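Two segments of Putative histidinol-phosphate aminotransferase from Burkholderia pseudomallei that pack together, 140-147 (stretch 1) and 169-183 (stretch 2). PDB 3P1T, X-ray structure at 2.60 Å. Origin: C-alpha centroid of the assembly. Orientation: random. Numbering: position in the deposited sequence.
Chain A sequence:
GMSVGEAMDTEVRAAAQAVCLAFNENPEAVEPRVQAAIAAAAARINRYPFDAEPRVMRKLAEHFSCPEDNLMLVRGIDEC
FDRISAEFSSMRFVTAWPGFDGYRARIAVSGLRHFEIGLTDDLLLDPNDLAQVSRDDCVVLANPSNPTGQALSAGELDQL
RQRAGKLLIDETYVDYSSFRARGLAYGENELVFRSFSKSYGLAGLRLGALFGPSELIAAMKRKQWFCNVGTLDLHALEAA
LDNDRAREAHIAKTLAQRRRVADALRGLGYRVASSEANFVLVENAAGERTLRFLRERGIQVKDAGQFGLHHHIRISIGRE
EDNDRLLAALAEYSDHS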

# COMPACT_ATOMS: atom_id res chain seq x y z
N VAL A 140 -22.16 -6.70 0.10
CA VAL A 140 -21.24 -5.65 -0.37
C VAL A 140 -21.83 -5.06 -1.66
O VAL A 140 -21.84 -5.73 -2.70
N LEU A 141 -22.34 -3.83 -1.59
CA LEU A 141 -22.94 -3.12 -2.73
C LEU A 141 -22.37 -1.72 -2.91
O LEU A 141 -22.06 -1.03 -1.93
N ALA A 142 -22.28 -1.27 -4.18
CA ALA A 142 -21.83 0.08 -4.51
C ALA A 142 -23.06 0.99 -4.64
O ALA A 142 -24.02 0.61 -5.33
N ASN A 143 -23.06 2.14 -3.93
CA ASN A 143 -24.16 3.11 -3.98
C ASN A 143 -23.59 4.54 -4.14
O ASN A 143 -23.00 5.07 -3.20
N PRO A 144 -23.73 5.20 -5.33
CA PRO A 144 -24.38 4.73 -6.58
C PRO A 144 -23.62 3.56 -7.18
O PRO A 144 -22.43 3.40 -6.88
N SER A 145 -24.29 2.73 -7.99
CA SER A 145 -23.66 1.56 -8.61
C SER A 145 -22.81 1.88 -9.85
O SER A 145 -23.13 2.76 -10.64
N ASN A 146 -21.74 1.11 -10.01
CA ASN A 146 -20.85 1.14 -11.17
C ASN A 146 -21.10 -0.17 -11.93
O ASN A 146 -21.01 -1.21 -11.29
N PRO A 147 -21.57 -0.17 -13.21
CA PRO A 147 -21.65 0.95 -14.17
C PRO A 147 -23.06 1.49 -14.46
O PRO A 147 -23.21 2.27 -15.43
N ILE A 169 -21.45 -0.66 2.30
CA ILE A 169 -21.89 0.20 1.21
C ILE A 169 -20.69 0.94 0.69
O ILE A 169 -20.08 1.72 1.41
N ASP A 170 -20.34 0.68 -0.56
CA ASP A 170 -19.22 1.33 -1.23
C ASP A 170 -19.74 2.62 -1.88
O ASP A 170 -20.38 2.59 -2.92
N GLU A 171 -19.46 3.75 -1.22
CA GLU A 171 -19.93 5.07 -1.65
C GLU A 171 -18.87 5.83 -2.47
O GLU A 171 -18.79 7.05 -2.35
N THR A 172 -18.14 5.12 -3.38
CA THR A 172 -17.11 5.70 -4.26
C THR A 172 -17.68 6.88 -5.08
O THR A 172 -16.99 7.90 -5.25
N TYR A 173 -18.93 6.76 -5.56
CA TYR A 173 -19.48 7.79 -6.45
C TYR A 173 -20.50 8.72 -5.75
O TYR A 173 -21.15 9.48 -6.46
N VAL A 174 -20.58 8.71 -4.41
CA VAL A 174 -21.56 9.52 -3.65
C VAL A 174 -21.42 11.05 -3.92
O VAL A 174 -22.42 11.75 -3.86
N ASP A 175 -20.21 11.56 -4.23
CA ASP A 175 -20.03 13.01 -4.42
C ASP A 175 -20.76 13.57 -5.69
O ASP A 175 -20.98 14.78 -5.79
N TYR A 176 -21.21 12.69 -6.60
CA TYR A 176 -21.97 13.11 -7.77
C TYR A 176 -23.46 12.79 -7.59
O TYR A 176 -24.23 12.91 -8.55
N SER A 177 -23.86 12.36 -6.37
CA SER A 177 -25.23 11.95 -6.12
C SER A 177 -26.12 13.09 -5.58
O SER A 177 -25.71 14.26 -5.47
N SER A 178 -27.38 12.71 -5.29
CA SER A 178 -28.45 13.57 -4.77
C SER A 178 -28.60 13.38 -3.26
O SER A 178 -29.44 14.04 -2.65
N PHE A 179 -27.80 12.49 -2.66
CA PHE A 179 -27.89 12.17 -1.24
C PHE A 179 -26.56 12.46 -0.50
O PHE A 179 -26.23 11.77 0.47
N ARG A 180 -25.86 13.54 -0.88
CA ARG A 180 -24.63 13.96 -0.22
C ARG A 180 -24.89 14.44 1.20
O ARG A 180 -24.02 14.27 2.07
N ALA A 181 -26.06 15.05 1.46
CA ALA A 181 -26.47 15.58 2.77
C ALA A 181 -26.56 14.46 3.84
O ALA A 181 -26.22 14.69 5.01
N ARG A 182 -27.03 13.28 3.42
CA ARG A 182 -27.18 12.06 4.23
C ARG A 182 -25.82 11.68 4.85
O ARG A 182 -24.82 11.62 4.11
N GLY A 183 -25.76 11.46 6.15
CA GLY A 183 -24.48 11.16 6.79
C GLY A 183 -23.77 9.87 6.41
O GLY A 183 -24.14 9.18 5.45

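Side-chain packing between residues 140-147 and 169-183, two stretches that lie side by side as parallel strands before each turns into loop; together they bury 563 Å². Val-140 (t) points sideways and makes no contact. Leu-141 (m, chi2 t) shares a face of the sheet with Ile-169 (m, m), and Leu-141 CB lies 4.5 Å from Ile-169 CD1, a loose apolar contact. The backbone sets the register here: Asp-170 N donates to Leu-141 O (2.8 Å), and Asn-143 N donates to Asp-170 O (2.9 Å). On the other face, Ala-142 pairs with Asp-170 (t), CB to CB 4.3 Å; Asp-170 OD1 instead serves its own stretch, accepting from Thr-172 OG1 (2.5 Å) and Thr-172 N (3.1 Å). Asn-143 (t), just past the strand, points its CB sideways, but the end of its side chain comes nearer the second stretch. Asn-143 CB rests 3.7 Å from Ile-169 CG2, and Asn-143 ND2 lies 3.5 Å from Phe-179 CZ, oblique to that ring. Asn-143 ND2 donates to water 1 and water 2, each at 3.0 Å. Water 1 also accepts from Arg-182 NH2 (3.2 Å); water 2 donates to Glu-171 OE2 (2.7 Å) and accepts a weak bond from Arg-182 NH1 (3.1 Å), so solvent links the amide to both charged groups. Pro-144, preceded by a cis peptide bond, brings its ring against the second stretch: Pro-144 CD lies 3.8 Å from Tyr-173 CB and 4.0 Å from Phe-179 CZ, while Pro-144 CG lies 4.1 Å from Ser-177 CB. Tyr-173 (m) and Phe-179 (p) both point toward stretch 1, and Pro-144 O sits at the edge of the tyrosine ring. Ser-145 (t) points away. Asn-146 (t) points toward the second stretch, its CB oblique to the Tyr-173 ring; Asn-146 ND2 approaches Tyr-173 OH to 3.5 Å, but the poor angle precludes a hydrogen bond. Pro-147, also after a cis peptide bond, points away and makes no contact.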

# COMPACT_ATOMS: atom_id res chain seq x y z
CB VAL A 140 -19.78 -6.17 -0.57
CG1 VAL A 140 -18.87 -5.07 -1.10
CG2 VAL A 140 -19.21 -6.76 0.72
CB LEU A 141 -24.46 -3.02 -2.56
CG LEU A 141 -25.25 -4.31 -2.58
CD1 LEU A 141 -26.55 -4.15 -1.88
CD2 LEU A 141 -25.42 -4.85 -3.99
CB ALA A 142 -21.01 0.07 -5.80
CB ASN A 143 -25.06 3.01 -2.75
CG ASN A 143 -26.31 3.85 -2.82
OD1 ASN A 143 -26.91 4.03 -3.87
ND2 ASN A 143 -26.78 4.33 -1.67
CB PRO A 144 -24.33 5.97 -7.49
CG PRO A 144 -24.09 7.13 -6.58
CD PRO A 144 -23.22 6.57 -5.49
CB SER A 145 -24.72 0.54 -9.02
OG SER A 145 -24.13 -0.56 -9.68
CB ASN A 146 -19.38 1.33 -10.75
CG ASN A 146 -18.36 1.31 -11.86
OD1 ASN A 146 -18.67 1.38 -13.05
ND2 ASN A 146 -17.09 1.23 -11.50
CB PRO A 147 -21.12 0.29 -15.44
CG PRO A 147 -21.70 -1.11 -15.37
CD PRO A 147 -21.80 -1.45 -13.90
CB ILE A 169 -23.06 1.17 1.60
CG1 ILE A 169 -24.29 0.40 2.17
CG2 ILE A 169 -23.45 2.09 0.40
CD1 ILE A 169 -25.02 -0.59 1.17
CB ASP A 170 -18.58 0.34 -2.25
CG ASP A 170 -17.51 0.89 -3.17
OD1 ASP A 170 -17.29 2.12 -3.17
OD2 ASP A 170 -16.89 0.08 -3.90
CB GLU A 171 -20.37 5.90 -0.43
CG GLU A 171 -21.77 5.52 0.06
CD GLU A 171 -22.41 6.44 1.09
OE1 GLU A 171 -21.67 7.08 1.87
OE2 GLU A 171 -23.66 6.49 1.13
CB THR A 172 -16.54 4.62 -5.20
OG1 THR A 172 -15.76 3.70 -4.44
CG2 THR A 172 -15.65 5.19 -6.31
CB TYR A 173 -20.13 7.12 -7.68
CG TYR A 173 -19.10 6.41 -8.54
CD1 TYR A 173 -18.26 7.12 -9.40
CD2 TYR A 173 -18.88 5.04 -8.41
CE1 TYR A 173 -17.23 6.49 -10.10
CE2 TYR A 173 -17.89 4.39 -9.15
CZ TYR A 173 -17.07 5.12 -9.99
OH TYR A 173 -16.10 4.47 -10.72
CB VAL A 174 -21.47 9.25 -2.13
CG1 VAL A 174 -20.20 9.85 -1.51
CG2 VAL A 174 -22.72 9.75 -1.40
CB ASP A 175 -18.54 13.36 -4.47
CG ASP A 175 -17.90 13.65 -3.10
OD1 ASP A 175 -18.63 13.56 -2.07
OD2 ASP A 175 -16.71 14.04 -3.07
CB TYR A 176 -21.42 12.42 -9.03
CG TYR A 176 -19.92 12.58 -9.19
CD1 TYR A 176 -19.37 13.81 -9.58
CD2 TYR A 176 -19.05 11.53 -8.93
CE1 TYR A 176 -17.99 13.97 -9.71
CE2 TYR A 176 -17.68 11.68 -9.05
CZ TYR A 176 -17.15 12.90 -9.45
OH TYR A 176 -15.79 13.01 -9.59
CB SER A 177 -25.26 10.78 -5.15
OG SER A 177 -24.99 11.21 -3.83
CB SER A 178 -29.77 13.23 -5.47
OG SER A 178 -29.62 13.15 -6.88
CB PHE A 179 -28.33 10.69 -1.05
CG PHE A 179 -27.53 9.60 -1.74
CD1 PHE A 179 -26.47 8.98 -1.10
CD2 PHE A 179 -27.91 9.14 -3.00
CE1 PHE A 179 -25.77 7.94 -1.71
CE2 PHE A 179 -27.20 8.10 -3.62
CZ PHE A 179 -26.14 7.51 -2.97
CB ARG A 180 -23.93 15.07 -1.01
CG ARG A 180 -23.33 14.62 -2.33
CD ARG A 180 -22.61 15.77 -3.01
NE ARG A 180 -21.41 16.16 -2.27
CZ ARG A 180 -20.77 17.32 -2.41
NH1 ARG A 180 -21.24 18.24 -3.24
NH2 ARG A 180 -19.68 17.58 -1.71
CB ALA A 181 -27.80 16.31 2.66
CB ARG A 182 -27.70 10.96 3.28
CG ARG A 182 -28.00 9.65 3.96
CD ARG A 182 -27.96 8.51 2.98
NE ARG A 182 -29.11 8.49 2.08
CZ ARG A 182 -29.28 7.57 1.14
NH1 ARG A 182 -28.38 6.62 0.96
NH2 ARG A 182 -30.36 7.60 0.37
O HOH W 1 -29.36 5.79 -2.12
O HOH W 2 -25.79 4.86 1.13